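Side-chain contacts in L-threonine dehydrogenase (Flavobacterium frigidimaris, PDB 2YY7), which probably oxidises L-threonine at its C3 hydroxyl using NAD as the hydride acceptor, within an epimerase-like short-chain dehydrogenase/reductase fold: residues K21-L25 / Y26-N30; A90-L93 / N94-L98; A253-I256 / K257-I260. All coordinates share one frame; numbering follows the deposited sequence.

Interaction 1 of 3, residues K21-L25 / Y26-N30; sequences KLRKL and YGTEN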
loop_
_atom_site.group_PDB
_atom_site.type_symbol
_atom_site.label_atom_id
_atom_site.label_comp_id
_atom_site.label_asym_id
_atom_site.label_seq_id
_atom_site.Cartn_x
_atom_site.Cartn_y
_atom_site.Cartn_z
ATOM N N LYS A 21 -31.670 -5.204 -0.093
ATOM C CA LYS A 21 -31.851 -4.809 1.299
ATOM C C LYS A 21 -31.982 -3.294 1.452
ATOM O O LYS A 21 -32.838 -2.806 2.191
ATOM C CB LYS A 21 -30.682 -5.320 2.140
ATOM C CG LYS A 21 -30.806 -5.038 3.632
ATOM C CD LYS A 21 -32.031 -5.689 4.246
ATOM C CE LYS A 21 -32.088 -5.417 5.743
ATOM N NZ LYS A 21 -33.296 -6.006 6.381
ATOM N N LEU A 22 -31.137 -2.547 0.753
ATOM C CA LEU A 22 -31.192 -1.092 0.825
ATOM C C LEU A 22 -32.539 -0.576 0.314
ATOM O O LEU A 22 -33.110 0.358 0.878
ATOM C CB LEU A 22 -30.046 -0.493 0.006
ATOM C CG LEU A 22 -28.878 0.180 0.738
ATOM C CD1 LEU A 22 -28.738 -0.334 2.153
ATOM C CD2 LEU A 22 -27.600 -0.056 -0.061
ATOM N N ARG A 23 -33.047 -1.187 -0.754
ATOM C CA ARG A 23 -34.328 -0.777 -1.323
ATOM C C ARG A 23 -35.503 -1.057 -0.386
ATOM O O ARG A 23 -36.500 -0.334 -0.404
ATOM C CB ARG A 23 -34.545 -1.453 -2.684
ATOM C CG ARG A 23 -33.721 -0.800 -3.793
ATOM C CD ARG A 23 -33.821 -1.514 -5.125
ATOM N NE ARG A 23 -33.203 -0.717 -6.182
ATOM C CZ ARG A 23 -32.878 -1.181 -7.385
ATOM N NH1 ARG A 23 -33.105 -2.450 -7.700
ATOM N NH2 ARG A 23 -32.329 -0.369 -8.281
ATOM N N LYS A 24 -35.383 -2.099 0.434
ATOM C CA LYS A 24 -36.431 -2.440 1.389
ATOM C C LYS A 24 -36.435 -1.428 2.531
ATOM O O LYS A 24 -37.490 -1.061 3.049
ATOM C CB LYS A 24 -36.202 -3.840 1.963
ATOM C CG LYS A 24 -36.414 -4.968 0.965
ATOM C CD LYS A 24 -36.052 -6.332 1.546
ATOM C CE LYS A 24 -36.913 -6.704 2.749
ATOM N NZ LYS A 24 -36.572 -5.922 3.973
ATOM N N LEU A 25 -35.243 -0.973 2.906
ATOM C CA LEU A 25 -35.081 -0.021 3.995
ATOM C C LEU A 25 -35.335 1.428 3.614
ATOM O O LEU A 25 -35.941 2.169 4.385
ATOM C CB LEU A 25 -33.668 -0.117 4.583
ATOM C CG LEU A 25 -33.203 -1.397 5.279
ATOM C CD1 LEU A 25 -31.752 -1.225 5.711
ATOM C CD2 LEU A 25 -34.089 -1.693 6.485
ATOM N N TYR A 26 -34.881 1.839 2.434
ATOM C CA TYR A 26 -35.043 3.233 2.034
ATOM C C TYR A 26 -35.926 3.521 0.834
ATOM O O TYR A 26 -36.111 4.684 0.474
ATOM C CB TYR A 26 -33.672 3.870 1.796
ATOM C CG TYR A 26 -32.735 3.783 2.981
ATOM C CD1 TYR A 26 -31.712 2.841 3.014
ATOM C CD2 TYR A 26 -32.873 4.642 4.071
ATOM C CE1 TYR A 26 -30.846 2.752 4.101
ATOM C CE2 TYR A 26 -32.010 4.560 5.167
ATOM C CZ TYR A 26 -31.001 3.614 5.172
ATOM O OH TYR A 26 -30.140 3.522 6.244
ATOM N N GLY A 27 -36.473 2.486 0.210
ATOM C CA GLY A 27 -37.325 2.716 -0.942
ATOM C C GLY A 27 -36.660 2.312 -2.242
ATOM O O GLY A 27 -35.481 2.579 -2.459
ATOM N N THR A 28 -37.432 1.671 -3.110
ATOM C CA THR A 28 -36.947 1.188 -4.401
ATOM C C THR A 28 -36.224 2.219 -5.260
ATOM O O THR A 28 -35.117 1.964 -5.741
ATOM C CB THR A 28 -38.108 0.598 -5.221
ATOM O OG1 THR A 28 -38.687 -0.492 -4.492
ATOM C CG2 THR A 28 -37.617 0.100 -6.580
ATOM N N GLU A 29 -36.849 3.378 -5.452
ATOM C CA GLU A 29 -36.266 4.430 -6.274
ATOM C C GLU A 29 -35.212 5.303 -5.597
ATOM O O GLU A 29 -34.656 6.197 -6.233
ATOM C CB GLU A 29 -37.371 5.318 -6.853
ATOM C CG GLU A 29 -38.299 4.603 -7.832
ATOM C CD GLU A 29 -39.175 3.568 -7.157
ATOM O OE1 GLU A 29 -39.549 3.783 -5.984
ATOM O OE2 GLU A 29 -39.503 2.549 -7.803
ATOM N N ASN A 30 -34.939 5.060 -4.316
ATOM C CA ASN A 30 -33.917 5.832 -3.614
ATOM C C ASN A 30 -32.561 5.151 -3.780
ATOM O O ASN A 30 -31.524 5.713 -3.426
ATOM C CB ASN A 30 -34.238 5.949 -2.125
ATOM C CG ASN A 30 -35.279 7.002 -1.837
ATOM O OD1 ASN A 30 -36.472 6.785 -2.028
ATOM N ND2 ASN A 30 -34.829 8.161 -1.384
#
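R23 leaves helix 13-26 in its last turn and runs out alongside the backbone of T28. Its CB packs 4.0 Å from T28 CA. CG comes next, 3.7 Å from T28 O, and CD continues past the same carbonyl. With the chain extended from CG to NE, NE arrives 3.3 Å from T28 O, which lies oblique to the guanidinium plane. Beyond NE the tip turns to neighbours further along the chain: NH2 bonds V31 O and NH1 makes a weak bond to V43 O, so the charged end is held by backbone carbonyls. Separately, L25 CB sits over one face of the Y26 ring, 4.2 Å from its centroid, and L22 CD1 meets Y26 CE1. The helix ends with two backbone bonds. Y26 N reaches L22 O at 2.8 Å, whereas G27 N comes to R23 O from above the carbonyl plane. G27 then leaves helical geometry with positive phi (108°), a backbone shape that would jam a CB against the preceding carbonyl. This is a glycine-terminated helix C-end in the first beta-alpha-beta unit of the Rossmann fold, where the chain leaves helix 13-26 and loops into strand 31-35.

Interaction 2 of 3, residues A90-L93 / N94-L98; sequences AWDL and NMNSL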
loop_
_atom_site.group_PDB
_atom_site.type_symbol
_atom_site.label_atom_id
_atom_site.label_comp_id
_atom_site.label_asym_id
_atom_site.label_seq_id
_atom_site.Cartn_x
_atom_site.Cartn_y
_atom_site.Cartn_z
ATOM N N ALA A 90 -6.450 -5.181 -12.857
ATOM C CA ALA A 90 -6.972 -5.206 -11.496
ATOM C C ALA A 90 -6.516 -3.967 -10.726
ATOM O O ALA A 90 -7.318 -3.303 -10.062
ATOM C CB ALA A 90 -6.505 -6.468 -10.781
ATOM N N TRP A 91 -5.225 -3.666 -10.805
ATOM C CA TRP A 91 -4.684 -2.500 -10.117
ATOM C C TRP A 91 -5.383 -1.238 -10.627
ATOM O O TRP A 91 -5.826 -0.398 -9.843
ATOM C CB TRP A 91 -3.167 -2.412 -10.345
ATOM C CG TRP A 91 -2.505 -1.175 -9.771
ATOM C CD1 TRP A 91 -2.067 -0.082 -10.468
ATOM C CD2 TRP A 91 -2.213 -0.911 -8.391
ATOM N NE1 TRP A 91 -1.521 0.844 -9.608
ATOM C CE2 TRP A 91 -1.597 0.361 -8.327
ATOM C CE3 TRP A 91 -2.410 -1.626 -7.201
ATOM C CZ2 TRP A 91 -1.178 0.935 -7.119
ATOM C CZ3 TRP A 91 -1.992 -1.053 -5.996
ATOM C CH2 TRP A 91 -1.385 0.213 -5.968
ATOM N N ASP A 92 -5.502 -1.134 -11.947
ATOM C CA ASP A 92 -6.139 0.014 -12.585
ATOM C C ASP A 92 -7.565 0.230 -12.079
ATOM O O ASP A 92 -7.892 1.307 -11.581
ATOM C CB ASP A 92 -6.126 -0.180 -14.107
ATOM C CG ASP A 92 -6.642 1.037 -14.868
ATOM O OD1 ASP A 92 -6.714 2.135 -14.281
ATOM O OD2 ASP A 92 -6.962 0.895 -16.070
ATOM N N LEU A 93 -8.408 -0.794 -12.202
ATOM C CA LEU A 93 -9.801 -0.710 -11.756
ATOM C C LEU A 93 -9.965 -0.495 -10.251
ATOM O O LEU A 93 -10.647 0.433 -9.816
ATOM C CB LEU A 93 -10.563 -1.982 -12.145
ATOM C CG LEU A 93 -11.977 -2.103 -11.563
ATOM C CD1 LEU A 93 -12.870 -1.033 -12.175
ATOM C CD2 LEU A 93 -12.544 -3.490 -11.849
ATOM N N ASN A 94 -9.351 -1.369 -9.462
ATOM C CA ASN A 94 -9.470 -1.288 -8.014
ATOM C C ASN A 94 -9.020 0.047 -7.424
ATOM O O ASN A 94 -9.663 0.567 -6.512
ATOM C CB ASN A 94 -8.699 -2.444 -7.364
ATOM C CG ASN A 94 -9.298 -3.807 -7.696
ATOM O OD1 ASN A 94 -10.147 -3.932 -8.582
ATOM N ND2 ASN A 94 -8.851 -4.831 -6.989
ATOM N N MET A 95 -7.929 0.611 -7.942
ATOM C CA MET A 95 -7.432 1.882 -7.423
ATOM C C MET A 95 -8.116 3.121 -7.987
ATOM O O MET A 95 -8.554 3.994 -7.233
ATOM C CB MET A 95 -5.919 2.019 -7.665
ATOM C CG MET A 95 -5.045 1.035 -6.891
ATOM S SD MET A 95 -5.434 0.963 -5.122
ATOM C CE MET A 95 -5.011 2.632 -4.568
ATOM N N ASN A 96 -8.204 3.204 -9.311
ATOM C CA ASN A 96 -8.787 4.379 -9.943
ATOM C C ASN A 96 -10.275 4.569 -9.711
ATOM O O ASN A 96 -10.744 5.703 -9.661
ATOM C CB ASN A 96 -8.453 4.401 -11.441
ATOM C CG ASN A 96 -6.971 4.671 -11.692
ATOM O OD1 ASN A 96 -6.388 5.567 -11.083
ATOM N ND2 ASN A 96 -6.361 3.899 -12.583
ATOM N N SER A 97 -11.021 3.480 -9.555
ATOM C CA SER A 97 -12.448 3.609 -9.289
ATOM C C SER A 97 -12.599 4.236 -7.901
ATOM O O SER A 97 -13.488 5.054 -7.667
ATOM C CB SER A 97 -13.131 2.239 -9.333
ATOM O OG SER A 97 -12.632 1.375 -8.322
ATOM N N LEU A 98 -11.719 3.851 -6.978
ATOM C CA LEU A 98 -11.761 4.394 -5.621
ATOM C C LEU A 98 -11.375 5.866 -5.622
ATOM O O LEU A 98 -11.986 6.672 -4.915
ATOM C CB LEU A 98 -10.820 3.617 -4.693
ATOM C CG LEU A 98 -10.702 4.125 -3.251
ATOM C CD1 LEU A 98 -12.065 4.107 -2.558
ATOM C CD2 LEU A 98 -9.707 3.250 -2.494
#
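M95 folds its side chain over the six-membered ring of W91, one helical turn back. CG stands 3.5 Å from the ring centroid and almost exactly on its normal (3° off), an i to i+4 CH-pi contact. Bends at chi2 and chi3 keep SD over the same face, 4.4 Å from the centroid, which makes this a Met-aromatic pair as well. Across the dimer interface W153 and F99 of the second subunit meet the W91 ring edge-to-face, and W91 of that subunit packs on both W91 and M95. D92 and N96 form a further i to i+4 pair, with carboxylate and amide planes 83° apart; N96 ND2 donates to D92 OD1, but the 2.5 Å between them is implausibly short as modelled, so the distance carries little. Helix 87-106 has two faces at work in this Rossmann-type dehydrogenase: W91 and M95 face the partner subunit, while L93 touches the bound NAD. On the NAD side S97 folds back on its own helix. Its OG donates to L93 O at 2.7 Å, and S97 N reaches that oxygen from the opposite face of the carbonyl plane, so two donors grip it. N94 tucks CB and CG against A90 O, while its amide bonds outward, OD1 to L78 N and ND2 to S146 OG, which fixes how the amide is turned.

Interaction 3 of 3, residues A253-I256 / K257-I260; sequences ANEI and KKHI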
loop_
_atom_site.group_PDB
_atom_site.type_symbol
_atom_site.label_atom_id
_atom_site.label_comp_id
_atom_site.label_asym_id
_atom_site.label_seq_id
_atom_site.Cartn_x
_atom_site.Cartn_y
_atom_site.Cartn_z
ATOM N N ALA A 253 -17.810 -29.333 4.874
ATOM C CA ALA A 253 -18.251 -30.521 4.151
ATOM C C ALA A 253 -18.985 -31.444 5.129
ATOM O O ALA A 253 -19.977 -32.074 4.772
ATOM C CB ALA A 253 -17.049 -31.244 3.533
ATOM N N ASN A 254 -18.495 -31.509 6.366
ATOM C CA ASN A 254 -19.116 -32.347 7.388
ATOM C C ASN A 254 -20.480 -31.802 7.798
ATOM O O ASN A 254 -21.398 -32.566 8.098
ATOM C CB ASN A 254 -18.219 -32.458 8.628
ATOM C CG ASN A 254 -17.048 -33.408 8.423
ATOM O OD1 ASN A 254 -17.070 -34.257 7.532
ATOM N ND2 ASN A 254 -16.026 -33.281 9.268
ATOM N N GLU A 255 -20.619 -30.481 7.817
ATOM C CA GLU A 255 -21.896 -29.887 8.184
ATOM C C GLU A 255 -22.913 -30.200 7.084
ATOM O O GLU A 255 -24.079 -30.486 7.363
ATOM C CB GLU A 255 -21.760 -28.371 8.354
ATOM C CG GLU A 255 -22.991 -27.721 8.969
ATOM C CD GLU A 255 -23.249 -28.191 10.389
ATOM O OE1 GLU A 255 -24.401 -28.076 10.852
ATOM O OE2 GLU A 255 -22.300 -28.671 11.045
ATOM N N ILE A 256 -22.463 -30.140 5.833
ATOM C CA ILE A 256 -23.329 -30.431 4.692
ATOM C C ILE A 256 -23.769 -31.895 4.718
ATOM O O ILE A 256 -24.902 -32.217 4.344
ATOM C CB ILE A 256 -22.601 -30.136 3.351
ATOM C CG1 ILE A 256 -22.381 -28.629 3.210
ATOM C CG2 ILE A 256 -23.413 -30.667 2.169
ATOM C CD1 ILE A 256 -21.553 -28.238 2.002
ATOM N N LYS A 257 -22.878 -32.774 5.170
ATOM C CA LYS A 257 -23.181 -34.207 5.243
ATOM C C LYS A 257 -24.355 -34.520 6.164
ATOM O O LYS A 257 -24.980 -35.572 6.037
ATOM C CB LYS A 257 -21.952 -34.996 5.696
ATOM C CG LYS A 257 -20.881 -35.113 4.630
ATOM C CD LYS A 257 -19.682 -35.910 5.117
ATOM C CE LYS A 257 -18.653 -36.063 4.006
ATOM N NZ LYS A 257 -17.387 -36.689 4.477
ATOM N N LYS A 258 -24.648 -33.613 7.092
ATOM C CA LYS A 258 -25.766 -33.799 8.009
ATOM C C LYS A 258 -27.074 -33.625 7.243
ATOM O O LYS A 258 -28.113 -34.146 7.646
ATOM C CB LYS A 258 -25.704 -32.784 9.155
ATOM C CG LYS A 258 -24.493 -32.937 10.059
ATOM C CD LYS A 258 -24.520 -31.913 11.181
ATOM C CE LYS A 258 -23.246 -31.977 12.007
ATOM N NZ LYS A 258 -23.260 -30.990 13.122
ATOM N N HIS A 259 -27.013 -32.889 6.136
ATOM C CA HIS A 259 -28.184 -32.646 5.299
ATOM C C HIS A 259 -28.188 -33.556 4.069
ATOM O O HIS A 259 -29.249 -33.916 3.556
ATOM C CB HIS A 259 -28.228 -31.186 4.841
ATOM C CG HIS A 259 -28.373 -30.202 5.959
ATOM N ND1 HIS A 259 -27.318 -29.820 6.761
ATOM C CD2 HIS A 259 -29.454 -29.524 6.414
ATOM C CE1 HIS A 259 -27.742 -28.950 7.659
ATOM N NE2 HIS A 259 -29.035 -28.752 7.471
ATOM N N ILE A 260 -26.995 -33.906 3.593
ATOM C CA ILE A 260 -26.833 -34.781 2.435
ATOM C C ILE A 260 -25.815 -35.848 2.852
ATOM O O ILE A 260 -24.617 -35.715 2.603
ATOM C CB ILE A 260 -26.300 -33.992 1.218
ATOM C CG1 ILE A 260 -27.155 -32.740 0.997
ATOM C CG2 ILE A 260 -26.344 -34.864 -0.024
ATOM C CD1 ILE A 260 -26.629 -31.805 -0.069
HETATM O O HOH W 1 -15.888 -34.238 5.253
#
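I256 and I260 pack flank to flank, with CG2 of I256 4.1 Å from CD1 of I260. They mark the close-packed side of the end of helix 249-257. I256 also packs on I191, F192 and A195 of helix 187-197 and on F263, which A253 and K257 touch too. The backbone is gathered just as closely here: I256 O accepts from I260 N, which lies in the carbonyl plane, and from H259 N, which comes from above it, both at 2.8 Å. E255 is buried as well, its side chain set against E301 and T304 of helix 300-311. Its first torsion (chi1 -170°) and a bend at chi2 carry the carboxylate across the extended K258 chain, where OE2 and K258 NZ form a salt bridge with a weak hydrogen bond at 3.3 Å. With an alanine here, K258 is likely to lose its anionic mate and a gap would probably open against E301 and T304.

The solvent side, with exposed N254, K258 and H259, is looser. E255 O receives K258 N from above its plane, and H259 ND1 adds a weak bond from the ring edge at 3.4 Å. N254 and K257 run alongside each other, but OD1 and NZ are 3.9 Å apart and are joined by a water that donates to N254 OD1 at 2.6 Å and accepts from K257 NZ.

The I256 carbonyl oxygen, which accepts two hydrogen bonds, and the apolar packing are likely to fix the helix end. K258 would probably favour the charged form of E255, but a bridge this long implies that the buried carboxylate is only modestly compensated from this side.

All three contacts are local, each within or at the end of one helix, and none touches another. Interaction 2 is the buried one, mid-helix in 87-106, between the NAD pocket and the dimer interface; its chemistry combines aromatic and sulfur packing with side-chain hydrogen bonds along the helix. Interactions 1 and 3 are only partly buried helix ends, and neither meets the second subunit. Interaction 1 is a glycine-ended helix of the Rossmann core, packed towards strands 5-8 and 31-35. Interaction 3, about 39 Å centre to centre from interaction 2 and across the chain's centre from it, is a more polar helix end packed on helices 187-197 and 300-311.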